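Long-range contacts in imidazolonepropionase (Unidentified, PDB 2OOF), which catalyses the hydrolytic opening of imidazolone-5-propanoate to N-formimidoyl-L-glutamate, the third step of histidine degradation, using a metal centre: residues 26-31 against 42-47; 71-76 against 316-321; 242-247 against 267-272. All coordinates share one frame; numbering follows the deposited sequence.

Interaction 1: residues 26-31 against 42-47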
ATOM      1  N   LEU A  26      -7.999  10.481  19.753  1.00 22.92           N
ATOM      2  CA  LEU A  26      -8.996   9.767  20.548  1.00 24.66           C
ATOM      3  C   LEU A  26      -9.995  10.722  21.193  1.00 24.67           C
ATOM      4  O   LEU A  26      -9.625  11.788  21.679  1.00 23.17           O
ATOM      5  CB  LEU A  26      -8.318   8.946  21.652  1.00 24.40           C
ATOM      6  CG  LEU A  26      -7.794   7.556  21.278  1.00 27.10           C
ATOM      7  CD1 LEU A  26      -6.805   7.082  22.327  1.00 25.12           C
ATOM      8  CD2 LEU A  26      -8.965   6.586  21.157  1.00 25.46           C
ATOM      9  N   LEU A  27     -11.259  10.314  21.207  1.00 25.59           N
ATOM     10  CA  LEU A  27     -12.329  11.109  21.793  1.00 25.96           C
ATOM     11  C   LEU A  27     -13.128  10.270  22.784  1.00 26.18           C
ATOM     12  O   LEU A  27     -12.967   9.056  22.861  1.00 23.78           O
ATOM     13  CB  LEU A  27     -13.279  11.609  20.703  1.00 25.45           C
ATOM     14  CG  LEU A  27     -12.691  12.299  19.469  1.00 27.25           C
ATOM     15  CD1 LEU A  27     -13.834  12.701  18.549  1.00 24.24           C
ATOM     16  CD2 LEU A  27     -11.864  13.509  19.873  1.00 25.20           C
ATOM     17  N   GLU A  28     -13.985  10.943  23.543  1.00 26.90           N
ATOM     18  CA  GLU A  28     -14.852  10.286  24.516  1.00 28.59           C
ATOM     19  C   GLU A  28     -15.869   9.489  23.696  1.00 25.72           C
ATOM     20  O   GLU A  28     -15.971   9.674  22.486  1.00 23.19           O
ATOM     21  CB  GLU A  28     -15.594  11.344  25.335  1.00 32.55           C
ATOM     22  CG  GLU A  28     -16.505  12.213  24.469  1.00 37.24           C
ATOM     23  CD  GLU A  28     -17.141  13.370  25.222  1.00 41.06           C
ATOM     24  OE1 GLU A  28     -17.830  13.115  26.233  1.00 41.17           O
ATOM     25  OE2 GLU A  28     -16.956  14.530  24.795  1.00 41.13           O
ATOM     26  N   PRO A  29     -16.635   8.598  24.342  1.00 24.21           N
ATOM     27  CA  PRO A  29     -17.628   7.814  23.607  1.00 25.50           C
ATOM     28  C   PRO A  29     -18.506   8.680  22.707  1.00 27.27           C
ATOM     29  O   PRO A  29     -18.939   9.770  23.092  1.00 27.19           O
ATOM     30  CB  PRO A  29     -18.413   7.135  24.719  1.00 23.79           C
ATOM     31  CG  PRO A  29     -17.355   6.868  25.729  1.00 23.24           C
ATOM     32  CD  PRO A  29     -16.579   8.177  25.753  1.00 23.85           C
ATOM     33  N   HIS A  30     -18.746   8.187  21.497  1.00 29.76           N
ATOM     34  CA  HIS A  30     -19.559   8.886  20.511  1.00 31.69           C
ATOM     35  C   HIS A  30     -20.547   7.939  19.862  1.00 32.06           C
ATOM     36  O   HIS A  30     -20.539   6.733  20.106  1.00 32.63           O
ATOM     37  CB  HIS A  30     -18.685   9.460  19.399  1.00 34.13           C
ATOM     38  CG  HIS A  30     -18.185  10.843  19.666  1.00 37.18           C
ATOM     39  ND1 HIS A  30     -17.315  11.138  20.689  1.00 38.95           N
ATOM     40  CD2 HIS A  30     -18.416  12.009  19.017  1.00 37.29           C
ATOM     41  CE1 HIS A  30     -17.027  12.429  20.660  1.00 39.90           C
ATOM     42  NE2 HIS A  30     -17.683  12.979  19.654  1.00 38.22           N
ATOM     43  N   ALA A  31     -21.403   8.514  19.031  1.00 32.02           N
ATOM     44  CA  ALA A  31     -22.383   7.765  18.269  1.00 31.92           C
ATOM     45  C   ALA A  31     -21.943   8.092  16.858  1.00 31.59           C
ATOM     46  O   ALA A  31     -21.767   9.266  16.513  1.00 30.63           O
ATOM     47  CB  ALA A  31     -23.788   8.291  18.521  1.00 31.77           C
ATOM     48  N   LEU A  42     -20.951  12.468  13.907  1.00 43.16           N
ATOM     49  CA  LEU A  42     -20.179  11.985  15.040  1.00 42.74           C
ATOM     50  C   LEU A  42     -20.650  12.811  16.227  1.00 42.29           C
ATOM     51  O   LEU A  42     -20.322  13.991  16.339  1.00 42.27           O
ATOM     52  CB  LEU A  42     -18.685  12.199  14.803  1.00 43.38           C
ATOM     53  CG  LEU A  42     -17.874  10.923  14.575  1.00 44.28           C
ATOM     54  CD1 LEU A  42     -16.463  11.281  14.153  1.00 45.80           C
ATOM     55  CD2 LEU A  42     -17.864  10.089  15.849  1.00 42.97           C
ATOM     56  N   VAL A  43     -21.425  12.188  17.108  1.00 39.75           N
ATOM     57  CA  VAL A  43     -21.970  12.899  18.254  1.00 37.47           C
ATOM     58  C   VAL A  43     -21.622  12.285  19.600  1.00 37.15           C
ATOM     59  O   VAL A  43     -21.756  11.081  19.791  1.00 37.60           O
ATOM     60  CB  VAL A  43     -23.503  12.973  18.148  1.00 37.09           C
ATOM     61  CG1 VAL A  43     -24.059  13.878  19.234  1.00 35.72           C
ATOM     62  CG2 VAL A  43     -23.894  13.473  16.778  1.00 34.89           C
ATOM     63  N   PRO A  44     -21.186  13.112  20.559  1.00 36.45           N
ATOM     64  CA  PRO A  44     -20.828  12.619  21.893  1.00 36.86           C
ATOM     65  C   PRO A  44     -22.020  11.949  22.574  1.00 38.64           C
ATOM     66  O   PRO A  44     -23.123  12.502  22.586  1.00 38.73           O
ATOM     67  CB  PRO A  44     -20.393  13.886  22.623  1.00 36.55           C
ATOM     68  CG  PRO A  44     -19.844  14.742  21.520  1.00 36.14           C
ATOM     69  CD  PRO A  44     -20.875  14.546  20.430  1.00 35.80           C
HETATM   70  N   MSE A  45     -21.795  10.765  23.139  1.00 39.98           N
HETATM   71  CA  MSE A  45     -22.857  10.027  23.816  1.00 43.06           C
HETATM   72  C   MSE A  45     -23.517  10.833  24.926  1.00 45.15           C
HETATM   73  O   MSE A  45     -24.688  10.623  25.245  1.00 45.54           O
HETATM   74  CB  MSE A  45     -22.317   8.715  24.391  1.00 42.22           C
HETATM   75  CG  MSE A  45     -22.040   7.657  23.342  1.00 42.96           C
HETATM   76 SE   MSE A  45     -23.573   7.396  22.170  1.00 50.55          SE
HETATM   77  CE  MSE A  45     -24.743   6.449  23.414  1.00 42.55           C
ATOM     78  N   GLN A  46     -22.768  11.757  25.514  1.00 48.11           N
ATOM     79  CA  GLN A  46     -23.305  12.581  26.588  1.00 52.13           C
ATOM     80  C   GLN A  46     -24.347  13.581  26.084  1.00 53.05           C
ATOM     81  O   GLN A  46     -25.114  14.140  26.866  1.00 52.99           O
ATOM     82  CB  GLN A  46     -22.175  13.328  27.297  1.00 54.06           C
ATOM     83  CG  GLN A  46     -21.330  14.171  26.378  1.00 57.40           C
ATOM     84  CD  GLN A  46     -20.583  15.254  27.123  1.00 60.36           C
ATOM     85  OE1 GLN A  46     -21.191  16.144  27.719  1.00 61.03           O
ATOM     86  NE2 GLN A  46     -19.257  15.185  27.098  1.00 60.55           N
ATOM     87  N   ASP A  47     -24.369  13.809  24.777  1.00 54.48           N
ATOM     88  CA  ASP A  47     -25.334  14.735  24.201  1.00 56.13           C
ATOM     89  C   ASP A  47     -26.569  13.957  23.778  1.00 58.00           C
ATOM     90  O   ASP A  47     -27.513  14.525  23.230  1.00 58.03           O
ATOM     91  CB  ASP A  47     -24.742  15.456  22.985  1.00 55.13           C
ATOM     92  CG  ASP A  47     -23.593  16.371  23.349  1.00 55.29           C
ATOM     93  OD1 ASP A  47     -23.345  16.573  24.557  1.00 56.43           O
ATOM     94  OD2 ASP A  47     -22.939  16.899  22.427  1.00 54.12           O
TER
HETATM   95  O   HOH W   1     -19.659  11.400  25.493  1.00 29.53           O

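Interaction 2: residues 71-76 against 316-321. With FE (Fe (III) ion), chain B.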
ATOM      1  N   CYS A  71      -0.740   0.766   1.114  1.00 20.55           N
ATOM      2  CA  CYS A  71      -0.457   1.395  -0.168  1.00 19.54           C
ATOM      3  C   CYS A  71       0.688   0.915  -1.032  1.00 20.62           C
ATOM      4  O   CYS A  71       1.098   1.651  -1.935  1.00 20.44           O
ATOM      5  CB  CYS A  71      -0.252   2.891   0.086  1.00 20.44           C
ATOM      6  SG  CYS A  71       1.080   3.213   1.311  1.00 19.15           S
ATOM      7  N   HIS A  72       1.206  -0.288  -0.793  1.00 19.94           N
ATOM      8  CA  HIS A  72       2.328  -0.764  -1.589  1.00 18.52           C
ATOM      9  C   HIS A  72       2.484  -2.292  -1.586  1.00 20.78           C
ATOM     10  O   HIS A  72       3.272  -2.839  -0.806  1.00 21.71           O
ATOM     11  CB  HIS A  72       3.608  -0.100  -1.069  1.00 18.62           C
ATOM     12  CG  HIS A  72       4.829  -0.406  -1.878  1.00 20.44           C
ATOM     13  ND1 HIS A  72       5.589   0.578  -2.474  1.00 18.05           N
ATOM     14  CD2 HIS A  72       5.421  -1.584  -2.197  1.00 20.54           C
ATOM     15  CE1 HIS A  72       6.593   0.020  -3.125  1.00 18.62           C
ATOM     16  NE2 HIS A  72       6.514  -1.290  -2.974  1.00 18.91           N
ATOM     17  N   THR A  73       1.744  -2.981  -2.453  1.00 18.82           N
ATOM     18  CA  THR A  73       1.858  -4.429  -2.514  1.00 16.93           C
ATOM     19  C   THR A  73       1.994  -4.974  -3.929  1.00 18.50           C
ATOM     20  O   THR A  73       1.665  -4.298  -4.909  1.00 18.86           O
ATOM     21  CB  THR A  73       0.644  -5.154  -1.843  1.00 17.03           C
ATOM     22  OG1 THR A  73      -0.440  -5.252  -2.774  1.00 18.78           O
ATOM     23  CG2 THR A  73       0.173  -4.397  -0.600  1.00 16.43           C
ATOM     24  N   HIS A  74       2.527  -6.192  -4.011  1.00 19.61           N
ATOM     25  CA  HIS A  74       2.685  -6.939  -5.259  1.00 19.39           C
ATOM     26  C   HIS A  74       2.060  -8.290  -4.889  1.00 20.40           C
ATOM     27  O   HIS A  74       2.650  -9.345  -5.148  1.00 20.13           O
ATOM     28  CB  HIS A  74       4.151  -7.219  -5.621  1.00 21.74           C
ATOM     29  CG  HIS A  74       5.030  -6.012  -5.677  1.00 24.12           C
ATOM     30  ND1 HIS A  74       5.365  -5.276  -4.555  1.00 27.24           N
ATOM     31  CD2 HIS A  74       5.720  -5.459  -6.702  1.00 24.18           C
ATOM     32  CE1 HIS A  74       6.222  -4.333  -4.890  1.00 24.88           C
ATOM     33  NE2 HIS A  74       6.457  -4.422  -6.190  1.00 24.21           N
ATOM     34  N   LEU A  75       0.879  -8.267  -4.280  1.00 19.03           N
ATOM     35  CA  LEU A  75       0.264  -9.520  -3.870  1.00 18.52           C
ATOM     36  C   LEU A  75      -0.268 -10.407  -5.002  1.00 19.47           C
ATOM     37  O   LEU A  75      -0.744 -11.515  -4.751  1.00 19.53           O
ATOM     38  CB  LEU A  75      -0.829  -9.255  -2.824  1.00 17.59           C
ATOM     39  CG  LEU A  75      -2.116  -8.548  -3.234  1.00 19.07           C
ATOM     40  CD1 LEU A  75      -2.997  -9.517  -4.012  1.00 19.15           C
ATOM     41  CD2 LEU A  75      -2.851  -8.057  -1.990  1.00 16.71           C
ATOM     42  N   ILE A  76      -0.197  -9.931  -6.240  1.00 18.37           N
ATOM     43  CA  ILE A  76      -0.633 -10.741  -7.371  1.00 16.64           C
ATOM     44  C   ILE A  76       0.612 -11.331  -8.010  1.00 16.80           C
ATOM     45  O   ILE A  76       1.496 -10.592  -8.438  1.00 17.59           O
ATOM     46  CB  ILE A  76      -1.370  -9.904  -8.443  1.00 18.44           C
ATOM     47  CG1 ILE A  76      -2.735  -9.451  -7.904  1.00 18.64           C
ATOM     48  CG2 ILE A  76      -1.521 -10.724  -9.736  1.00 16.31           C
ATOM     49  CD1 ILE A  76      -3.525  -8.569  -8.859  1.00 15.68           C
ATOM     50  N   SER A 316       3.301  -3.163   3.806  1.00 14.59           N
ATOM     51  CA  SER A 316       3.843  -4.520   3.800  1.00 17.28           C
ATOM     52  C   SER A 316       4.799  -4.873   2.658  1.00 17.20           C
ATOM     53  O   SER A 316       5.707  -5.669   2.853  1.00 18.47           O
ATOM     54  CB  SER A 316       2.694  -5.536   3.787  1.00 16.71           C
ATOM     55  OG  SER A 316       1.946  -5.436   2.583  1.00 19.28           O
ATOM     56  N   ASP A 317       4.593  -4.290   1.481  1.00 18.72           N
ATOM     57  CA  ASP A 317       5.422  -4.580   0.312  1.00 20.59           C
ATOM     58  C   ASP A 317       5.355  -6.070  -0.037  1.00 21.87           C
ATOM     59  O   ASP A 317       6.315  -6.651  -0.544  1.00 22.37           O
ATOM     60  CB  ASP A 317       6.883  -4.163   0.543  1.00 21.89           C
ATOM     61  CG  ASP A 317       7.714  -4.232  -0.738  1.00 23.95           C
ATOM     62  OD1 ASP A 317       7.120  -4.043  -1.816  1.00 24.10           O
ATOM     63  OD2 ASP A 317       8.943  -4.469  -0.681  1.00 23.51           O
ATOM     64  N   ILE A 318       4.205  -6.682   0.246  1.00 21.43           N
ATOM     65  CA  ILE A 318       4.004  -8.094  -0.041  1.00 21.01           C
ATOM     66  C   ILE A 318       4.490  -8.388  -1.446  1.00 21.80           C
ATOM     67  O   ILE A 318       4.012  -7.793  -2.409  1.00 21.15           O
ATOM     68  CB  ILE A 318       2.503  -8.497   0.012  1.00 22.06           C
ATOM     69  CG1 ILE A 318       1.929  -8.239   1.403  1.00 20.47           C
ATOM     70  CG2 ILE A 318       2.344  -9.979  -0.356  1.00 20.43           C
ATOM     71  CD1 ILE A 318       0.428  -8.349   1.456  1.00 19.72           C
ATOM     72  N   ASN A 319       5.453  -9.291  -1.560  1.00 20.68           N
ATOM     73  CA  ASN A 319       5.962  -9.681  -2.866  1.00 23.43           C
ATOM     74  C   ASN A 319       6.800 -10.952  -2.728  1.00 22.78           C
ATOM     75  O   ASN A 319       7.501 -11.148  -1.727  1.00 22.41           O
ATOM     76  CB  ASN A 319       6.746  -8.530  -3.503  1.00 22.02           C
ATOM     77  CG  ASN A 319       8.164  -8.461  -3.036  1.00 23.41           C
ATOM     78  OD1 ASN A 319       8.999  -9.266  -3.446  1.00 24.01           O
ATOM     79  ND2 ASN A 319       8.453  -7.495  -2.170  1.00 22.79           N
ATOM     80  N   PRO A 320       6.734 -11.829  -3.743  1.00 20.63           N
ATOM     81  CA  PRO A 320       7.420 -13.122  -3.837  1.00 20.76           C
ATOM     82  C   PRO A 320       8.915 -13.219  -3.546  1.00 20.66           C
ATOM     83  O   PRO A 320       9.359 -14.218  -2.996  1.00 22.70           O
ATOM     84  CB  PRO A 320       7.060 -13.606  -5.247  1.00 19.52           C
ATOM     85  CG  PRO A 320       6.933 -12.356  -6.011  1.00 20.10           C
ATOM     86  CD  PRO A 320       6.168 -11.456  -5.050  1.00 20.48           C
ATOM     87  N   GLY A 321       9.694 -12.197  -3.880  1.00 18.44           N
ATOM     88  CA  GLY A 321      11.129 -12.284  -3.637  1.00 20.89           C
ATOM     89  C   GLY A 321      11.741 -11.456  -2.525  1.00 21.53           C
ATOM     90  O   GLY A 321      12.789 -11.816  -1.986  1.00 22.23           O
TER
HETATM   91 FE    FE B 500       7.564  -3.030  -4.006  1.00 36.00          FE
HETATM   92  O   HOH W   2       9.755  -3.790  -3.405  1.00 24.76           O

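Interaction 3: residues 242-247 against 267-272. With FE (Fe (III) ion), chain B.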
ATOM      1  N   HIS A 242       9.723   3.462  -6.927  1.00 44.69           N
ATOM      2  CA  HIS A 242      10.502   2.583  -6.059  1.00 46.51           C
ATOM      3  C   HIS A 242      11.888   3.224  -6.042  1.00 45.69           C
ATOM      4  O   HIS A 242      12.622   3.100  -7.022  1.00 44.32           O
ATOM      5  CB  HIS A 242      10.641   1.180  -6.675  1.00 49.08           C
ATOM      6  CG  HIS A 242       9.590   0.202  -6.248  1.00 51.74           C
ATOM      7  ND1 HIS A 242       8.261   0.329  -6.593  1.00 51.94           N
ATOM      8  CD2 HIS A 242       9.687  -0.950  -5.541  1.00 52.53           C
ATOM      9  CE1 HIS A 242       7.586  -0.707  -6.122  1.00 52.69           C
ATOM     10  NE2 HIS A 242       8.429  -1.497  -5.480  1.00 53.08           N
HETATM   11  N   MSE A 243      12.268   3.911  -4.970  1.00 46.17           N
HETATM   12  CA  MSE A 243      13.593   4.513  -4.997  1.00 46.95           C
HETATM   13  C   MSE A 243      14.459   4.551  -3.757  1.00 44.35           C
HETATM   14  O   MSE A 243      13.985   4.490  -2.619  1.00 41.94           O
HETATM   15  CB  MSE A 243      13.522   5.916  -5.582  1.00 54.01           C
HETATM   16  CG  MSE A 243      13.524   5.947  -7.104  1.00 60.96           C
HETATM   17 SE   MSE A 243      11.965   6.879  -7.594  1.00 69.22          SE
HETATM   18  CE  MSE A 243      11.887   6.579  -9.499  1.00 65.94           C
ATOM     19  N   ASP A 244      15.755   4.670  -4.030  1.00 42.27           N
ATOM     20  CA  ASP A 244      16.791   4.712  -3.016  1.00 42.20           C
ATOM     21  C   ASP A 244      16.775   3.468  -2.129  1.00 42.61           C
ATOM     22  O   ASP A 244      17.207   3.508  -0.980  1.00 42.21           O
ATOM     23  CB  ASP A 244      16.654   5.991  -2.180  1.00 41.76           C
ATOM     24  CG  ASP A 244      16.801   7.240  -3.024  1.00 40.66           C
ATOM     25  OD1 ASP A 244      17.626   7.209  -3.963  1.00 37.90           O
ATOM     26  OD2 ASP A 244      16.111   8.246  -2.757  1.00 40.29           O
ATOM     27  N   GLN A 245      16.294   2.357  -2.675  1.00 43.93           N
ATOM     28  CA  GLN A 245      16.250   1.107  -1.925  1.00 45.86           C
ATOM     29  C   GLN A 245      17.661   0.527  -1.768  1.00 46.18           C
ATOM     30  O   GLN A 245      18.065   0.117  -0.674  1.00 44.16           O
ATOM     31  CB  GLN A 245      15.354   0.094  -2.643  1.00 46.42           C
ATOM     32  CG  GLN A 245      15.235  -1.233  -1.926  1.00 50.24           C
ATOM     33  CD  GLN A 245      14.339  -2.214  -2.650  1.00 51.54           C
ATOM     34  OE1 GLN A 245      13.938  -1.989  -3.794  1.00 52.85           O
ATOM     35  NE2 GLN A 245      14.024  -3.317  -1.985  1.00 51.36           N
ATOM     36  N   LEU A 246      18.411   0.514  -2.867  1.00 47.32           N
ATOM     37  CA  LEU A 246      19.764  -0.034  -2.876  1.00 48.51           C
ATOM     38  C   LEU A 246      20.812   1.009  -3.265  1.00 49.21           C
ATOM     39  O   LEU A 246      22.008   0.804  -3.043  1.00 49.78           O
ATOM     40  CB  LEU A 246      19.838  -1.210  -3.861  1.00 48.62           C
ATOM     41  CG  LEU A 246      18.810  -2.342  -3.698  1.00 50.65           C
ATOM     42  CD1 LEU A 246      18.898  -3.303  -4.878  1.00 49.12           C
ATOM     43  CD2 LEU A 246      19.058  -3.073  -2.387  1.00 49.28           C
ATOM     44  N   SER A 247      20.358   2.124  -3.837  1.00 48.71           N
ATOM     45  CA  SER A 247      21.256   3.189  -4.282  1.00 49.11           C
ATOM     46  C   SER A 247      20.492   4.491  -4.568  1.00 49.76           C
ATOM     47  O   SER A 247      19.273   4.478  -4.764  1.00 48.78           O
ATOM     48  CB  SER A 247      21.997   2.724  -5.544  1.00 48.25           C
ATOM     49  OG  SER A 247      22.925   3.686  -6.005  1.00 51.32           O
ATOM     50  N   GLU A 267      15.846   3.721   1.588  1.00 43.61           N
ATOM     51  CA  GLU A 267      17.033   3.418   2.387  1.00 45.28           C
ATOM     52  C   GLU A 267      18.176   4.414   2.187  1.00 46.29           C
ATOM     53  O   GLU A 267      18.872   4.768   3.142  1.00 45.45           O
ATOM     54  CB  GLU A 267      17.562   2.014   2.082  1.00 45.98           C
ATOM     55  CG  GLU A 267      16.942   0.896   2.890  1.00 45.48           C
ATOM     56  CD  GLU A 267      15.524   0.611   2.485  1.00 46.29           C
ATOM     57  OE1 GLU A 267      15.188   0.825   1.302  1.00 45.96           O
ATOM     58  OE2 GLU A 267      14.757   0.154   3.353  1.00 47.34           O
ATOM     59  N   TYR A 268      18.353   4.878   0.952  1.00 47.65           N
ATOM     60  CA  TYR A 268      19.439   5.798   0.619  1.00 49.95           C
ATOM     61  C   TYR A 268      19.022   7.219   0.297  1.00 48.58           C
ATOM     62  O   TYR A 268      19.768   7.951  -0.358  1.00 47.21           O
ATOM     63  CB  TYR A 268      20.239   5.246  -0.563  1.00 55.21           C
ATOM     64  CG  TYR A 268      21.072   4.031  -0.216  1.00 60.99           C
ATOM     65  CD1 TYR A 268      22.382   4.160   0.228  1.00 62.28           C
ATOM     66  CD2 TYR A 268      20.544   2.748  -0.322  1.00 63.44           C
ATOM     67  CE1 TYR A 268      23.166   3.023   0.560  1.00 63.24           C
ATOM     68  CE2 TYR A 268      21.316   1.600   0.009  1.00 63.74           C
ATOM     69  CZ  TYR A 268      22.627   1.747   0.446  1.00 63.93           C
ATOM     70  OH  TYR A 268      23.397   0.634   0.752  1.00 62.26           O
ATOM     71  N   LEU A 269      17.841   7.615   0.757  1.00 47.67           N
ATOM     72  CA  LEU A 269      17.364   8.967   0.504  1.00 47.20           C
ATOM     73  C   LEU A 269      18.342   9.983   1.095  1.00 47.49           C
ATOM     74  O   LEU A 269      18.842   9.804   2.211  1.00 46.15           O
ATOM     75  CB  LEU A 269      15.969   9.155   1.102  1.00 46.51           C
ATOM     76  CG  LEU A 269      15.321  10.535   0.952  1.00 45.43           C
ATOM     77  CD1 LEU A 269      15.218  10.919  -0.517  1.00 44.48           C
ATOM     78  CD2 LEU A 269      13.943  10.512   1.601  1.00 44.80           C
ATOM     79  N   ASP A 270      18.609  11.046   0.336  1.00 47.38           N
ATOM     80  CA  ASP A 270      19.536  12.106   0.751  1.00 47.69           C
ATOM     81  C   ASP A 270      18.827  13.376   1.242  1.00 47.48           C
ATOM     82  O   ASP A 270      17.613  13.526   1.090  1.00 47.10           O
ATOM     83  CB  ASP A 270      20.426  12.487  -0.424  1.00 48.37           C
ATOM     84  CG  ASP A 270      19.635  13.095  -1.548  1.00 49.59           C
ATOM     85  OD1 ASP A 270      18.773  12.375  -2.093  1.00 50.66           O
ATOM     86  OD2 ASP A 270      19.853  14.281  -1.871  1.00 51.42           O
ATOM     87  N   PRO A 271      19.590  14.320   1.826  1.00 46.75           N
ATOM     88  CA  PRO A 271      19.053  15.584   2.339  1.00 46.64           C
ATOM     89  C   PRO A 271      18.305  16.425   1.305  1.00 47.39           C
ATOM     90  O   PRO A 271      17.281  17.027   1.623  1.00 47.99           O
ATOM     91  CB  PRO A 271      20.296  16.291   2.869  1.00 46.26           C
ATOM     92  CG  PRO A 271      21.114  15.150   3.376  1.00 45.09           C
ATOM     93  CD  PRO A 271      20.996  14.160   2.236  1.00 45.97           C
ATOM     94  N   GLU A 272      18.810  16.478   0.076  1.00 47.74           N
ATOM     95  CA  GLU A 272      18.145  17.260  -0.972  1.00 48.34           C
ATOM     96  C   GLU A 272      16.806  16.636  -1.360  1.00 45.94           C
ATOM     97  O   GLU A 272      15.824  17.345  -1.585  1.00 44.71           O
ATOM     98  CB  GLU A 272      19.028  17.372  -2.222  1.00 51.64           C
ATOM     99  CG  GLU A 272      20.215  18.315  -2.089  1.00 58.34           C
ATOM    100  CD  GLU A 272      21.221  17.853  -1.051  1.00 62.15           C
ATOM    101  OE1 GLU A 272      21.650  16.676  -1.114  1.00 63.88           O
ATOM    102  OE2 GLU A 272      21.586  18.667  -0.176  1.00 63.77           O
TER
HETATM  103 FE    FE B 500       7.564  -3.030  -4.006  1.00 36.00          FE
HETATM  104  O   HOH W   2       9.755  -3.790  -3.405  1.00 24.76           O

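Interaction 1: residues 26-31 against 42-47
His30 and Pro44 carry the centre of this contact, their side chains lying alongside one another and pointing the same way. The CA of Pro44 stands over a face of the imidazole, 3.7 Å from the centroid of the His30 ring and only 6° off its normal, a CH-pi contact. Pro44 N lies over a face too, displaced toward the rim, and Pro44 CG comes within 3.4 Å of His30 NE2. The edge of the ring meets Leu42, whose CD2 branch also rests against CB of the histidine. Rotation of the imidazole is fixed from the loop just before its strand: His30 ND1 donates to Glu28 O at 2.7 Å, with the acceptor close to the ring plane.

These residues belong to the open end of a beta hairpin formed by strands 30-35 and 38-44, the latter an outermost strand of a small four-stranded mixed sheet apart from the barrel. Ala31 and Val43 form an antiparallel hydrogen-bonded pair, joined in both directions. His30 and Pro44 make the next, non-hydrogen-bonded pair, where the proline's lack of an N-H costs no bond to the partner strand.

Past Pro44 the chain enters a 3-10 turn, and Met45 N gives a nearly straight bond to Pro29 O, 3.0 Å long. In selenomethionine Met45, CG lies anti to the carbonyl carbon (chi1 -74°) and beside Pro29 CB, and the bend at chi2 brings SE to 3.8 Å from Ala31 CB. Toward the surface, Glu28 and Gln46 cross at about a right angle. Gln46 NE2 donates to the syn lone pair of Glu28 OE1 at 2.7 Å, although the amide and carboxylate planes are 65° apart. A water bridges the same corner, donating to Glu28 OE1 and Pro29 O and accepting from Gln46 N.

Interaction 2: residues 71-76 against 316-321
The mononuclear metal site of the barrel brings together the His-Thr-His sequence at the end of strand 63-73 and the loop after strand 312-314, with His72 and Asp317 meeting at an iron(III) ion. His72 NE2 binds the iron at 2.3 Å and Asp317 OD1 at 2.5 Å. The two side chains run side by side in the same direction, the carboxylate oxygen lying at the edge of the imidazole, near its plane, while the carboxylate itself is turned 77° from the ring. In His72, CG is anti to the backbone N (chi1 -175°), which extends the ring toward the metal. A water also coordinates the iron and donates to Asp317 OD2 at 2.9 Å. His242 supplies a further ligand, and His74 is probably one as well, as in a nearly identical protein.

The backbones also join. His74 N donates to Ile318 O at 2.7 Å, and Asp317 CA makes a CA-H...O contact with His72 O. Farther from the metal, Leu75 CB packs on Ile318 CG2, 4.1 Å away, next to helix 116-133. Asn319 steadies its own loop, ND2 donating to Asp317 O at 2.8 Å while OD1 accepts from Thr322 N. A His-X-His pair at the end of the first barrel strand, with an aspartate after the last, is characteristic of the metal centre of the amidohydrolase superfamily.

Interaction 3: residues 242-247 against 267-272
Tyr268 meets the turn that follows strand 238-243 through both its backbone and its ring. Tyr268 N donates to Asp244 O at 2.6 Å, in the carbonyl plane, and the same oxygen lies near the plane of the phenol ring, at its edge. Farther along the ring, Tyr268 CE2 comes within 3.2 Å of Leu246 O, and CD2 lies 3.6 Å from Ser247 N. With its ring gone, an alanine here would probably leave the backbone of Leu246 and Ser247 without this packing surface.

Asp244 CB faces Tyr268 CB, and Asp244 OD2 lies 3.6 Å from Leu269 CD1 while bonding to Ser252 OG. Gln245 and Glu267 run alongside each other, with Gln245 CG 3.8 Å from Glu267 OE1. Gln245 CG lies opposite its backbone N (chi1 -179°), and the extended chain carries the amide to about 5 Å from the side chain of Asp317.

The first segment runs out of strand 238-243, and the second follows the adjacent parallel strand 262-265, at the end of the barrel that holds the active site. His242, near the end of its strand, binds iron through NE2 at 2.3 Å; Gln245 probably contacts the substrate, as in a nearly identical protein.

Farther out, Asn248 ND2 bonds to both Tyr268 O and Asp270 OD1. Asp270 is the N-cap of helix 271-280, its OD2 accepting weakly from Glu272 N and also from Gly273 N.

Interaction 1 closes before the other two open along the chain and lies apart from them, its centre about 38 Å from that of interaction 2 and 43 Å from that of interaction 3. It belongs to the hairpin of the small four-stranded sheet, away from the metal site. Interaction 3 is nested within the long loop closed by interaction 2; their centres are about 19 Å apart, and both lie at strand ends of the barrel. They meet at the iron, where His72 NE2 and His242 NE2 are 3.2 Å apart and a water is shared. Segments distant in sequence thus build one metal centre, while the hairpin remains peripheral.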